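PelD (Pseudomonas aeruginosa, PDB 4EUV) binds the second messenger cyclic di-GMP as an effector in pellicle formation, its soluble part pairing a GAF domain with a GGDEF-like domain. Local coordinates at residues 2-7 / 232-237; 185-190 / 226-231; 245-250 / 259-264. All blocks are in the same frame, centred on the assembly; numbering follows the deposited sequence.

Contact 1 (2-7 / 232-237); sequences SLRSSL and PLTSAE. With C2E (9,9'-[(2R,3R,3aS,5S,7aR,9R,10R,10aS,12S,14aR)-3,5,10,12-tetrahydroxy-5,12-dioxidooctahydro-2H,7H-difuro[3,2-d:3',2'-j][1,3,7,9,2,8]tetraoxadiphosphacyclododecine-2,9-diyl]bis(2-amino-1,9-dihydro-6H-purin-6-one)), chain B.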
loop_
_atom_site.group_PDB
_atom_site.type_symbol
_atom_site.label_atom_id
_atom_site.label_comp_id
_atom_site.label_asym_id
_atom_site.label_seq_id
_atom_site.Cartn_x
_atom_site.Cartn_y
_atom_site.Cartn_z
ATOM N N SER A 2 -14.072 -0.854 1.107
ATOM C CA SER A 2 -13.599 -1.501 2.322
ATOM C C SER A 2 -12.185 -2.066 2.143
ATOM O O SER A 2 -11.640 -2.660 3.073
ATOM C CB SER A 2 -14.566 -2.601 2.772
ATOM O OG SER A 2 -14.562 -3.707 1.886
ATOM N N LEU A 3 -11.599 -1.901 0.958
ATOM C CA LEU A 3 -10.188 -2.257 0.745
ATOM C C LEU A 3 -9.275 -1.368 1.593
ATOM O O LEU A 3 -8.499 -1.883 2.409
ATOM C CB LEU A 3 -9.785 -2.173 -0.730
ATOM C CG LEU A 3 -9.872 -3.441 -1.589
ATOM C CD1 LEU A 3 -11.271 -3.650 -2.204
ATOM C CD2 LEU A 3 -8.798 -3.417 -2.677
ATOM N N ARG A 4 -9.383 -0.046 1.397
ATOM C CA ARG A 4 -8.676 0.933 2.226
ATOM C C ARG A 4 -8.956 0.638 3.698
ATOM O O ARG A 4 -8.030 0.464 4.492
ATOM C CB ARG A 4 -9.097 2.382 1.899
ATOM C CG ARG A 4 -8.471 3.019 0.638
ATOM C CD ARG A 4 -8.666 4.550 0.602
ATOM N NE ARG A 4 -10.072 4.986 0.590
ATOM C CZ ARG A 4 -10.709 5.482 -0.474
ATOM N NH1 ARG A 4 -10.077 5.622 -1.641
ATOM N NH2 ARG A 4 -11.989 5.837 -0.381
ATOM N N SER A 5 -10.238 0.540 4.050
ATOM C CA SER A 5 -10.615 0.347 5.446
ATOM C C SER A 5 -10.105 -0.965 6.039
ATOM O O SER A 5 -9.591 -0.974 7.158
ATOM C CB SER A 5 -12.122 0.533 5.658
ATOM O OG SER A 5 -12.810 0.530 4.418
ATOM N N SER A 6 -10.216 -2.062 5.285
ATOM C CA SER A 6 -9.720 -3.353 5.761
ATOM C C SER A 6 -8.226 -3.311 6.006
ATOM O O SER A 6 -7.759 -3.802 7.023
ATOM C CB SER A 6 -10.068 -4.485 4.795
ATOM O OG SER A 6 -11.271 -5.114 5.194
ATOM N N LEU A 7 -7.486 -2.719 5.069
ATOM C CA LEU A 7 -6.053 -2.476 5.244
ATOM C C LEU A 7 -5.759 -1.566 6.440
ATOM O O LEU A 7 -4.803 -1.799 7.180
ATOM C CB LEU A 7 -5.446 -1.884 3.966
ATOM C CG LEU A 7 -5.329 -2.858 2.785
ATOM C CD1 LEU A 7 -4.814 -2.128 1.533
ATOM C CD2 LEU A 7 -4.465 -4.065 3.136
ATOM N N PRO A 232 -2.541 6.826 -1.620
ATOM C CA PRO A 232 -2.749 5.498 -2.215
ATOM C C PRO A 232 -4.225 5.240 -2.489
ATOM O O PRO A 232 -5.103 5.711 -1.748
ATOM C CB PRO A 232 -2.302 4.535 -1.119
ATOM C CG PRO A 232 -1.380 5.350 -0.222
ATOM C CD PRO A 232 -1.953 6.739 -0.260
ATOM N N LEU A 233 -4.466 4.462 -3.538
ATOM C CA LEU A 233 -5.764 3.873 -3.845
ATOM C C LEU A 233 -6.827 4.955 -3.843
ATOM O O LEU A 233 -7.890 4.796 -3.248
ATOM C CB LEU A 233 -6.117 2.776 -2.843
ATOM C CG LEU A 233 -5.108 1.660 -2.634
ATOM C CD1 LEU A 233 -5.493 0.832 -1.426
ATOM C CD2 LEU A 233 -5.030 0.806 -3.886
ATOM N N THR A 234 -6.484 6.079 -4.473
ATOM C CA THR A 234 -7.363 7.242 -4.495
ATOM C C THR A 234 -7.585 7.683 -5.936
ATOM O O THR A 234 -6.643 8.009 -6.613
ATOM C CB THR A 234 -6.678 8.351 -3.672
ATOM O OG1 THR A 234 -6.607 7.914 -2.300
ATOM C CG2 THR A 234 -7.418 9.697 -3.783
ATOM N N SER A 235 -8.826 7.655 -6.396
ATOM C CA SER A 235 -9.173 8.074 -7.765
ATOM C C SER A 235 -9.142 9.612 -7.882
ATOM O O SER A 235 -8.930 10.312 -6.886
ATOM C CB SER A 235 -10.560 7.546 -8.131
ATOM O OG SER A 235 -11.588 8.198 -7.354
ATOM N N ALA A 236 -9.383 10.119 -9.096
ATOM C CA ALA A 236 -9.469 11.555 -9.327
ATOM C C ALA A 236 -10.668 12.095 -8.571
ATOM O O ALA A 236 -10.623 13.195 -8.051
ATOM C CB ALA A 236 -9.600 11.859 -10.825
ATOM N N GLU A 237 -11.752 11.328 -8.520
ATOM C CA GLU A 237 -12.840 11.676 -7.644
ATOM C C GLU A 237 -12.231 11.492 -6.259
ATOM O O GLU A 237 -11.383 10.633 -6.006
ATOM C CB GLU A 237 -14.047 10.757 -7.846
ATOM C CG GLU A 237 -13.661 9.332 -8.297
ATOM C CD GLU A 237 -13.729 9.097 -9.830
ATOM O OE1 GLU A 237 -12.671 9.179 -10.526
ATOM O OE2 GLU A 237 -14.853 8.811 -10.321
HETATM P P1 C2E B . -15.127 13.621 3.188
HETATM O O2P C2E B . -15.869 14.777 2.599
HETATM O O1P C2E B . -14.139 13.908 4.305
HETATM O "O5'" C2E B . -14.409 12.908 1.962
HETATM C "C5'" C2E B . -15.026 12.804 0.675
HETATM C "C4'" C2E B . -14.119 11.906 -0.151
HETATM O "O4'" C2E B . -12.932 12.667 -0.495
HETATM C "C3'" C2E B . -13.615 10.679 0.604
HETATM O "O3'" C2E B . -14.417 9.507 0.429
HETATM C "C2'" C2E B . -12.275 10.416 -0.061
HETATM O "O2'" C2E B . -12.420 9.655 -1.265
HETATM C "C1'" C2E B . -11.787 11.799 -0.407
HETATM N N9 C2E B . -10.902 12.258 0.692
HETATM C C8 C2E B . -11.186 13.192 1.616
HETATM N N7 C2E B . -10.146 13.367 2.456
HETATM C C5 C2E B . -9.171 12.527 2.064
HETATM C C6 C2E B . -7.809 12.225 2.542
HETATM O O6 C2E B . -7.322 12.909 3.614
HETATM N N1 C2E B . -7.109 11.286 1.879
HETATM C C2 C2E B . -7.620 10.603 0.798
HETATM N N2 C2E B . -6.857 9.667 0.196
HETATM N N3 C2E B . -8.875 10.841 0.294
HETATM C C4 C2E B . -9.674 11.772 0.908
HETATM P P11 C2E B . -14.484 8.367 1.565
HETATM O O21 C2E B . -15.510 7.378 1.047
HETATM O O11 C2E B . -13.090 7.863 1.882
HETATM O O5A C2E B . -15.063 9.108 2.864
HETATM C C5A C2E B . -16.449 9.445 2.933
HETATM C C4A C2E B . -16.724 10.209 4.216
HETATM O O4A C2E B . -16.448 9.386 5.339
HETATM C C3A C2E B . -15.796 11.396 4.434
HETATM O O3A C2E B . -16.210 12.557 3.732
HETATM C C2A C2E B . -15.778 11.588 5.936
HETATM O O2A C2E B . -16.955 12.284 6.383
HETATM C C1A C2E B . -15.859 10.151 6.393
HETATM N N91 C2E B . -14.490 9.613 6.626
HETATM C C81 C2E B . -13.762 8.801 5.827
HETATM N N71 C2E B . -12.568 8.515 6.396
HETATM C C51 C2E B . -12.543 9.144 7.584
HETATM C C61 C2E B . -11.610 9.281 8.719
HETATM O O61 C2E B . -10.396 8.673 8.735
HETATM N N11 C2E B . -11.968 10.053 9.755
HETATM C C21 C2E B . -13.167 10.674 9.820
HETATM N N21 C2E B . -13.457 11.408 10.924
HETATM N N31 C2E B . -14.082 10.600 8.825
HETATM C C41 C2E B . -13.818 9.857 7.722
#
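Arg4 and Leu233 mark the nearest backbone approach, 7.3 Å between Arg4 CA and Leu233 CA, where the helical turn 2-7 faces a loop that turns into a helix at Ala236, with Ser235 as N-cap. At that spacing the side chains make the contact. Arg4 reaches over from the helix, its chain bent at chi3 (-61°), which brings the guanidinium edge to the loop: Arg4 NH1 donates to the carbonyl O of Leu233 at 2.8 Å. The oxygen lies near the guanidinium plane, but the bond is bent, with 136° at the hydrogen. Arg4 NH2 lies 3.2 Å from the phosphate oxygen O11 of the cyclic di-GMP, which sits oblique to the guanidinium, a charge-complementary contact. Thr234 meets the exocyclic amino group N2 of one guanine. Thr234 OG1 accepts from this N2 at 3.1 Å and donates to Pro232 O at 2.7 Å, from above that carbonyl plane, so the hydroxyl is tied to the backbone while it accepts from the guanine amino group. Away from the ligand, Leu7 CD1 touches Leu233 CD1 at 4.2 Å. Around this pairing, Leu7 also packs on Leu142, His145 and Leu149 of helix 133-150, while Leu233 touches Asp177 of helix 162-181; the contact thus bridges helix 2-14 and the turn between strand 225-231 and helix 236-253.

Contact 2 (185-190 / 226-231); sequences ACLYAF and VLLVLL. With C2E (9,9'-[(2R,3R,3aS,5S,7aR,9R,10R,10aS,12S,14aR)-3,5,10,12-tetrahydroxy-5,12-dioxidooctahydro-2H,7H-difuro[3,2-d:3',2'-j][1,3,7,9,2,8]tetraoxadiphosphacyclododecine-2,9-diyl]bis(2-amino-1,9-dihydro-6H-purin-6-one)), chain B.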
loop_
_atom_site.group_PDB
_atom_site.type_symbol
_atom_site.label_atom_id
_atom_site.label_comp_id
_atom_site.label_asym_id
_atom_site.label_seq_id
_atom_site.Cartn_x
_atom_site.Cartn_y
_atom_site.Cartn_z
ATOM N N ALA A 185 -3.663 6.389 -7.819
ATOM C CA ALA A 185 -3.120 7.093 -6.662
ATOM C C ALA A 185 -2.761 8.488 -7.131
ATOM O O ALA A 185 -2.607 8.736 -8.335
ATOM C CB ALA A 185 -1.862 6.361 -6.081
ATOM N N CYS A 186 -2.626 9.395 -6.177
ATOM C CA CYS A 186 -2.339 10.780 -6.483
ATOM C C CYS A 186 -1.224 11.293 -5.576
ATOM O O CYS A 186 -1.152 10.901 -4.395
ATOM C CB CYS A 186 -3.623 11.581 -6.223
ATOM S SG CYS A 186 -3.495 13.249 -6.849
ATOM N N LEU A 187 -0.356 12.162 -6.110
ATOM C CA LEU A 187 0.576 12.932 -5.293
ATOM C C LEU A 187 0.219 14.399 -5.361
ATOM O O LEU A 187 -0.019 14.906 -6.444
ATOM C CB LEU A 187 2.023 12.819 -5.792
ATOM C CG LEU A 187 2.798 11.526 -5.592
ATOM C CD1 LEU A 187 3.912 11.531 -6.596
ATOM C CD2 LEU A 187 3.385 11.482 -4.166
ATOM N N TYR A 188 0.228 15.058 -4.206
ATOM C CA TYR A 188 0.170 16.525 -4.106
ATOM C C TYR A 188 1.446 17.053 -3.488
ATOM O O TYR A 188 1.838 16.592 -2.400
ATOM C CB TYR A 188 -0.968 16.925 -3.183
ATOM C CG TYR A 188 -2.325 16.898 -3.834
ATOM C CD1 TYR A 188 -2.749 17.970 -4.626
ATOM C CD2 TYR A 188 -3.176 15.802 -3.685
ATOM C CE1 TYR A 188 -3.988 17.970 -5.232
ATOM C CE2 TYR A 188 -4.437 15.778 -4.303
ATOM C CZ TYR A 188 -4.841 16.877 -5.063
ATOM O OH TYR A 188 -6.053 16.898 -5.691
ATOM N N ALA A 189 2.084 18.019 -4.154
ATOM C CA ALA A 189 3.150 18.793 -3.574
ATOM C C ALA A 189 2.610 20.188 -3.248
ATOM O O ALA A 189 2.203 20.940 -4.162
ATOM C CB ALA A 189 4.317 18.878 -4.512
ATOM N N PHE A 190 2.590 20.514 -1.951
ATOM C CA PHE A 190 2.246 21.846 -1.479
ATOM C C PHE A 190 3.510 22.686 -1.273
ATOM O O PHE A 190 4.291 22.456 -0.346
ATOM C CB PHE A 190 1.377 21.775 -0.203
ATOM C CG PHE A 190 0.084 21.058 -0.395
ATOM C CD1 PHE A 190 -1.014 21.691 -1.003
ATOM C CD2 PHE A 190 -0.051 19.722 0.002
ATOM C CE1 PHE A 190 -2.224 21.007 -1.173
ATOM C CE2 PHE A 190 -1.265 19.020 -0.159
ATOM C CZ PHE A 190 -2.354 19.651 -0.744
ATOM N N VAL A 226 8.222 22.317 1.158
ATOM C CA VAL A 226 7.265 21.531 0.347
ATOM C C VAL A 226 6.747 20.378 1.208
ATOM O O VAL A 226 7.548 19.571 1.763
ATOM C CB VAL A 226 7.905 20.976 -0.951
ATOM C CG1 VAL A 226 6.927 20.047 -1.712
ATOM C CG2 VAL A 226 8.397 22.124 -1.846
ATOM N N LEU A 227 5.438 20.321 1.350
ATOM C CA LEU A 227 4.782 19.197 1.998
ATOM C C LEU A 227 4.217 18.311 0.886
ATOM O O LEU A 227 3.280 18.695 0.198
ATOM C CB LEU A 227 3.671 19.691 2.921
ATOM C CG LEU A 227 3.048 18.731 3.949
ATOM C CD1 LEU A 227 2.150 19.545 4.767
ATOM C CD2 LEU A 227 2.219 17.647 3.318
ATOM N N LEU A 228 4.843 17.153 0.698
ATOM C CA LEU A 228 4.438 16.139 -0.288
ATOM C C LEU A 228 3.519 15.113 0.374
ATOM O O LEU A 228 3.813 14.603 1.476
ATOM C CB LEU A 228 5.707 15.454 -0.820
ATOM C CG LEU A 228 5.667 14.515 -2.025
ATOM C CD1 LEU A 228 5.163 15.247 -3.301
ATOM C CD2 LEU A 228 7.046 13.981 -2.279
ATOM N N VAL A 229 2.390 14.865 -0.267
ATOM C CA VAL A 229 1.402 13.914 0.204
ATOM C C VAL A 229 1.090 12.895 -0.904
ATOM O O VAL A 229 0.632 13.258 -2.013
ATOM C CB VAL A 229 0.042 14.590 0.623
ATOM C CG1 VAL A 229 -0.890 13.579 1.321
ATOM C CG2 VAL A 229 0.281 15.815 1.530
ATOM N N LEU A 230 1.283 11.627 -0.561
ATOM C CA LEU A 230 0.820 10.518 -1.404
ATOM C C LEU A 230 -0.547 10.008 -0.914
ATOM O O LEU A 230 -0.751 9.798 0.285
ATOM C CB LEU A 230 1.908 9.412 -1.467
ATOM C CG LEU A 230 1.458 8.064 -2.066
ATOM C CD1 LEU A 230 1.365 8.182 -3.619
ATOM C CD2 LEU A 230 2.353 6.923 -1.601
ATOM N N LEU A 231 -1.512 9.890 -1.825
ATOM C CA LEU A 231 -2.782 9.265 -1.536
ATOM C C LEU A 231 -2.903 7.938 -2.286
ATOM O O LEU A 231 -3.323 7.919 -3.460
ATOM C CB LEU A 231 -3.987 10.162 -1.889
ATOM C CG LEU A 231 -3.963 11.692 -2.018
ATOM C CD1 LEU A 231 -5.246 12.351 -1.518
ATOM C CD2 LEU A 231 -2.745 12.393 -1.469
HETATM P P1 C2E B . -15.127 13.621 3.188
HETATM O O2P C2E B . -15.869 14.777 2.599
HETATM O O1P C2E B . -14.139 13.908 4.305
HETATM O "O5'" C2E B . -14.409 12.908 1.962
HETATM C "C5'" C2E B . -15.026 12.804 0.675
HETATM C "C4'" C2E B . -14.119 11.906 -0.151
HETATM O "O4'" C2E B . -12.932 12.667 -0.495
HETATM C "C3'" C2E B . -13.615 10.679 0.604
HETATM O "O3'" C2E B . -14.417 9.507 0.429
HETATM C "C2'" C2E B . -12.275 10.416 -0.061
HETATM O "O2'" C2E B . -12.420 9.655 -1.265
HETATM C "C1'" C2E B . -11.787 11.799 -0.407
HETATM N N9 C2E B . -10.902 12.258 0.692
HETATM C C8 C2E B . -11.186 13.192 1.616
HETATM N N7 C2E B . -10.146 13.367 2.456
HETATM C C5 C2E B . -9.171 12.527 2.064
HETATM C C6 C2E B . -7.809 12.225 2.542
HETATM O O6 C2E B . -7.322 12.909 3.614
HETATM N N1 C2E B . -7.109 11.286 1.879
HETATM C C2 C2E B . -7.620 10.603 0.798
HETATM N N2 C2E B . -6.857 9.667 0.196
HETATM N N3 C2E B . -8.875 10.841 0.294
HETATM C C4 C2E B . -9.674 11.772 0.908
HETATM P P11 C2E B . -14.484 8.367 1.565
HETATM O O21 C2E B . -15.510 7.378 1.047
HETATM O O11 C2E B . -13.090 7.863 1.882
HETATM O O5A C2E B . -15.063 9.108 2.864
HETATM C C5A C2E B . -16.449 9.445 2.933
HETATM C C4A C2E B . -16.724 10.209 4.216
HETATM O O4A C2E B . -16.448 9.386 5.339
HETATM C C3A C2E B . -15.796 11.396 4.434
HETATM O O3A C2E B . -16.210 12.557 3.732
HETATM C C2A C2E B . -15.778 11.588 5.936
HETATM O O2A C2E B . -16.955 12.284 6.383
HETATM C C1A C2E B . -15.859 10.151 6.393
HETATM N N91 C2E B . -14.490 9.613 6.626
HETATM C C81 C2E B . -13.762 8.801 5.827
HETATM N N71 C2E B . -12.568 8.515 6.396
HETATM C C51 C2E B . -12.543 9.144 7.584
HETATM C C61 C2E B . -11.610 9.281 8.719
HETATM O O61 C2E B . -10.396 8.673 8.735
HETATM N N11 C2E B . -11.968 10.053 9.755
HETATM C C21 C2E B . -13.167 10.674 9.820
HETATM N N21 C2E B . -13.457 11.408 10.924
HETATM N N31 C2E B . -14.082 10.600 8.825
HETATM C C41 C2E B . -13.818 9.857 7.722
#
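Five consecutive pairs, from Cys186 with Leu231 to Phe190 with Leu227, set strands 185-190 and 226-231 in an antiparallel ladder whose axes approach to 4.6 Å at 169°. Hydrogen-bonded pairs alternate with the non-hydrogen-bonded pairs Leu187-Leu230 and Ala189-Leu228. The closest carbon contact between side chains is Leu187 CD2 to Leu230 CB at 3.7 Å, and on the same face Ala189 CB meets Leu228 CD1 at 3.9 Å; Phe167 of helix 162-181 covers this side. The opposite face carries the two aromatic rings, with Cys186, Leu227, Val229 and Leu231. Phe190 turns its ring edge to Val229, Phe190 CE2 lying 3.9 Å from Val229 CG2, and Leu231 CD2 comes to the edge of the Tyr188 ring, near its plane, 4.1 Å from Tyr188 CD2. The looser part is the Cys186-Leu231 end: Leu231 N to Cys186 O is short and straight, 2.8 Å with 177° at the hydrogen, but Cys186 N to Leu231 O stretches to 3.2 Å. No residue is solvent-exposed; this end borders the ligand instead, where Leu231 CD1 comes within 3.6 Å of guanine N2. The non-staggered chi1 of Leu231 (-22°), with chi2, swings CD1 to join CB, already beside the base, next to N2. Backbone hydrogen bonding among largely apolar side chains implies a buried, regularly hydrogen-bonded sheet centre that meets cyclic di-GMP by an apolar touch.

Contact 3 (245-250 / 259-264); sequences RLRILF and ELESLG. With C2E (9,9'-[(2R,3R,3aS,5S,7aR,9R,10R,10aS,12S,14aR)-3,5,10,12-tetrahydroxy-5,12-dioxidooctahydro-2H,7H-difuro[3,2-d:3',2'-j][1,3,7,9,2,8]tetraoxadiphosphacyclododecine-2,9-diyl]bis(2-amino-1,9-dihydro-6H-purin-6-one)), chain B.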
loop_
_atom_site.group_PDB
_atom_site.type_symbol
_atom_site.label_atom_id
_atom_site.label_comp_id
_atom_site.label_asym_id
_atom_site.label_seq_id
_atom_site.Cartn_x
_atom_site.Cartn_y
_atom_site.Cartn_z
ATOM N N ARG A 245 -11.936 18.944 1.195
ATOM C CA ARG A 245 -11.866 18.799 2.650
ATOM C C ARG A 245 -10.842 19.786 3.170
ATOM O O ARG A 245 -11.068 20.494 4.142
ATOM C CB ARG A 245 -11.460 17.364 3.033
ATOM C CG ARG A 245 -11.521 17.112 4.568
ATOM C CD ARG A 245 -11.356 15.634 4.887
ATOM N NE ARG A 245 -9.986 15.123 4.677
ATOM C CZ ARG A 245 -8.977 15.285 5.528
ATOM N NH1 ARG A 245 -9.146 16.003 6.644
ATOM N NH2 ARG A 245 -7.794 14.729 5.267
ATOM N N LEU A 246 -9.708 19.832 2.487
ATOM C CA LEU A 246 -8.591 20.624 2.891
ATOM C C LEU A 246 -8.943 22.119 2.840
ATOM O O LEU A 246 -8.580 22.890 3.742
ATOM C CB LEU A 246 -7.415 20.288 1.979
ATOM C CG LEU A 246 -6.085 19.878 2.552
ATOM C CD1 LEU A 246 -6.154 18.867 3.763
ATOM C CD2 LEU A 246 -5.112 19.468 1.452
ATOM N N ARG A 247 -9.653 22.543 1.807
ATOM C CA ARG A 247 -10.048 23.956 1.764
ATOM C C ARG A 247 -10.979 24.330 2.922
ATOM O O ARG A 247 -10.909 25.463 3.393
ATOM C CB ARG A 247 -10.654 24.370 0.411
ATOM C CG ARG A 247 -9.720 24.126 -0.788
ATOM C CD ARG A 247 -10.201 24.875 -2.040
ATOM N NE ARG A 247 -9.221 24.790 -3.136
ATOM C CZ ARG A 247 -8.187 25.610 -3.340
ATOM N NH1 ARG A 247 -7.960 26.653 -2.544
ATOM N NH2 ARG A 247 -7.402 25.413 -4.410
ATOM N N ILE A 248 -11.834 23.404 3.358
ATOM C CA ILE A 248 -12.739 23.652 4.512
ATOM C C ILE A 248 -11.906 23.827 5.780
ATOM O O ILE A 248 -12.163 24.722 6.601
ATOM C CB ILE A 248 -13.781 22.546 4.694
ATOM C CG1 ILE A 248 -14.812 22.627 3.569
ATOM C CG2 ILE A 248 -14.502 22.671 6.119
ATOM C CD1 ILE A 248 -15.800 21.466 3.521
ATOM N N LEU A 249 -10.880 23.000 5.898
ATOM C CA LEU A 249 -9.966 23.041 7.060
ATOM C C LEU A 249 -9.183 24.368 7.096
ATOM O O LEU A 249 -9.085 25.016 8.148
ATOM C CB LEU A 249 -9.031 21.830 6.987
ATOM C CG LEU A 249 -8.032 21.624 8.112
ATOM C CD1 LEU A 249 -8.814 21.420 9.476
ATOM C CD2 LEU A 249 -7.167 20.419 7.727
ATOM N N PHE A 250 -8.651 24.784 5.949
ATOM C CA PHE A 250 -8.038 26.129 5.806
ATOM C C PHE A 250 -8.953 27.285 6.114
ATOM O O PHE A 250 -8.498 28.291 6.678
ATOM C CB PHE A 250 -7.495 26.343 4.394
ATOM C CG PHE A 250 -6.101 25.840 4.220
ATOM C CD1 PHE A 250 -5.018 26.710 4.325
ATOM C CD2 PHE A 250 -5.876 24.478 3.935
ATOM C CE1 PHE A 250 -3.704 26.228 4.155
ATOM C CE2 PHE A 250 -4.595 23.979 3.734
ATOM C CZ PHE A 250 -3.490 24.849 3.873
ATOM N N GLU A 259 -8.613 32.522 0.920
ATOM C CA GLU A 259 -8.367 31.261 0.211
ATOM C C GLU A 259 -6.946 30.742 0.435
ATOM O O GLU A 259 -6.041 31.507 0.721
ATOM C CB GLU A 259 -8.690 31.395 -1.289
ATOM C CG GLU A 259 -10.122 31.913 -1.608
ATOM C CD GLU A 259 -11.244 30.949 -1.205
ATOM O OE1 GLU A 259 -11.002 29.738 -1.031
ATOM O OE2 GLU A 259 -12.393 31.400 -1.086
ATOM N N LEU A 260 -6.775 29.425 0.294
ATOM C CA LEU A 260 -5.480 28.722 0.446
ATOM C C LEU A 260 -4.320 29.451 -0.250
ATOM O O LEU A 260 -3.257 29.658 0.327
ATOM C CB LEU A 260 -5.634 27.299 -0.158
ATOM C CG LEU A 260 -5.118 25.965 0.403
ATOM C CD1 LEU A 260 -6.246 25.091 0.827
ATOM C CD2 LEU A 260 -4.428 25.239 -0.693
ATOM N N GLU A 261 -4.526 29.823 -1.507
ATOM C CA GLU A 261 -3.518 30.516 -2.327
ATOM C C GLU A 261 -3.062 31.885 -1.776
ATOM O O GLU A 261 -1.928 32.312 -1.998
ATOM C CB GLU A 261 -4.045 30.662 -3.765
ATOM C CG GLU A 261 -4.109 29.309 -4.517
ATOM C CD GLU A 261 -5.375 28.467 -4.234
ATOM O OE1 GLU A 261 -6.214 28.844 -3.390
ATOM O OE2 GLU A 261 -5.546 27.405 -4.887
ATOM N N SER A 262 -3.933 32.571 -1.043
ATOM C CA SER A 262 -3.546 33.843 -0.437
ATOM C C SER A 262 -2.569 33.673 0.747
ATOM O O SER A 262 -2.006 34.658 1.225
ATOM C CB SER A 262 -4.779 34.629 -0.009
ATOM O OG SER A 262 -5.368 34.004 1.110
ATOM N N LEU A 263 -2.362 32.430 1.197
ATOM C CA LEU A 263 -1.389 32.128 2.246
ATOM C C LEU A 263 -0.022 31.729 1.621
ATOM O O LEU A 263 0.931 31.321 2.303
ATOM C CB LEU A 263 -1.965 31.040 3.157
ATOM C CG LEU A 263 -3.281 31.480 3.839
ATOM C CD1 LEU A 263 -4.096 30.300 4.370
ATOM C CD2 LEU A 263 -3.043 32.552 4.952
ATOM N N GLY A 264 0.071 31.865 0.304
ATOM C CA GLY A 264 1.293 31.494 -0.384
ATOM C C GLY A 264 1.381 30.015 -0.794
ATOM O O GLY A 264 2.448 29.564 -1.205
HETATM P P1 C2E B . -15.127 13.621 3.188
HETATM O O2P C2E B . -15.869 14.777 2.599
HETATM O O1P C2E B . -14.139 13.908 4.305
HETATM O "O5'" C2E B . -14.409 12.908 1.962
HETATM C "C5'" C2E B . -15.026 12.804 0.675
HETATM C "C4'" C2E B . -14.119 11.906 -0.151
HETATM O "O4'" C2E B . -12.932 12.667 -0.495
HETATM C "C3'" C2E B . -13.615 10.679 0.604
HETATM O "O3'" C2E B . -14.417 9.507 0.429
HETATM C "C2'" C2E B . -12.275 10.416 -0.061
HETATM O "O2'" C2E B . -12.420 9.655 -1.265
HETATM C "C1'" C2E B . -11.787 11.799 -0.407
HETATM N N9 C2E B . -10.902 12.258 0.692
HETATM C C8 C2E B . -11.186 13.192 1.616
HETATM N N7 C2E B . -10.146 13.367 2.456
HETATM C C5 C2E B . -9.171 12.527 2.064
HETATM C C6 C2E B . -7.809 12.225 2.542
HETATM O O6 C2E B . -7.322 12.909 3.614
HETATM N N1 C2E B . -7.109 11.286 1.879
HETATM C C2 C2E B . -7.620 10.603 0.798
HETATM N N2 C2E B . -6.857 9.667 0.196
HETATM N N3 C2E B . -8.875 10.841 0.294
HETATM C C4 C2E B . -9.674 11.772 0.908
HETATM P P11 C2E B . -14.484 8.367 1.565
HETATM O O21 C2E B . -15.510 7.378 1.047
HETATM O O11 C2E B . -13.090 7.863 1.882
HETATM O O5A C2E B . -15.063 9.108 2.864
HETATM C C5A C2E B . -16.449 9.445 2.933
HETATM C C4A C2E B . -16.724 10.209 4.216
HETATM O O4A C2E B . -16.448 9.386 5.339
HETATM C C3A C2E B . -15.796 11.396 4.434
HETATM O O3A C2E B . -16.210 12.557 3.732
HETATM C C2A C2E B . -15.778 11.588 5.936
HETATM O O2A C2E B . -16.955 12.284 6.383
HETATM C C1A C2E B . -15.859 10.151 6.393
HETATM N N91 C2E B . -14.490 9.613 6.626
HETATM C C81 C2E B . -13.762 8.801 5.827
HETATM N N71 C2E B . -12.568 8.515 6.396
HETATM C C51 C2E B . -12.543 9.144 7.584
HETATM C C61 C2E B . -11.610 9.281 8.719
HETATM O O61 C2E B . -10.396 8.673 8.735
HETATM N N11 C2E B . -11.968 10.053 9.755
HETATM C C21 C2E B . -13.167 10.674 9.820
HETATM N N21 C2E B . -13.457 11.408 10.924
HETATM N N31 C2E B . -14.082 10.600 8.825
HETATM C C41 C2E B . -13.818 9.857 7.722
HETATM O O HOH W 1 -9.347 27.899 -0.224
#
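Glu259 opens the segment beside the helical turn 245-250 and meets Arg247 through a water, which donates to Glu259 OE1 at 2.6 Å and accepts from Arg247 NH1 and from the backbone N of Leu260. Next, Leu260 begins a 3-10 turn and sends CD1 over one face of the Phe250 ring, though how closely the two approach is doubtful in the model. Leu260 CB lies beside Arg247 NH1, oblique to the guanidinium. Glu261 then closes a two-pronged salt bridge: Arg247 NH1 to Glu261 OE1 at 2.9 Å and Arg247 NH2 to Glu261 OE2 at 2.8 Å. The two planes are only 11° apart, and an Arg247 chain extended from CG to NE delivers the guanidinium end-on. Further on, Leu263 CD1 reaches the edge of the Phe250 ring, 3.7 Å from Phe250 CD1. Gly264 leads into strand 265-272. On the same helix, Arg245 grips the Hoogsteen edge of a guanine of cyclic di-GMP, Arg245 NE donating to N7 at 2.8 Å and Arg245 NH2 making an unusually short bond to O6. With Arg210 and Asp213 also binding the ligand, the site is consistent with an RxxD pocket like the inhibitory site of GGDEF domains, completed by Arg245.

In the fold
All three contacts touch the same cyclic di-GMP, but each from a different part of the fold. Contact 2 is the sheet core, with every residue buried and its bonds made by backbone; contact 1 is mostly buried, with Arg4 and Leu233 partly exposed, and contact 3 mixes a buried aromatic patch with an ionic pair toward the surface. Contact 1 uses the loop leading into helix 236-253, contact 3 that helix farther along, their centres 24 Å apart. Contact 2 meets both: Ala185 CB lies 4.1 Å from Pro232 CA, and Phe190 CZ lies 3.5 Å from Leu246 CD2. Contact 1 alone brings in the N-terminal helix, whereas the other two stay within the GGDEF-like domain.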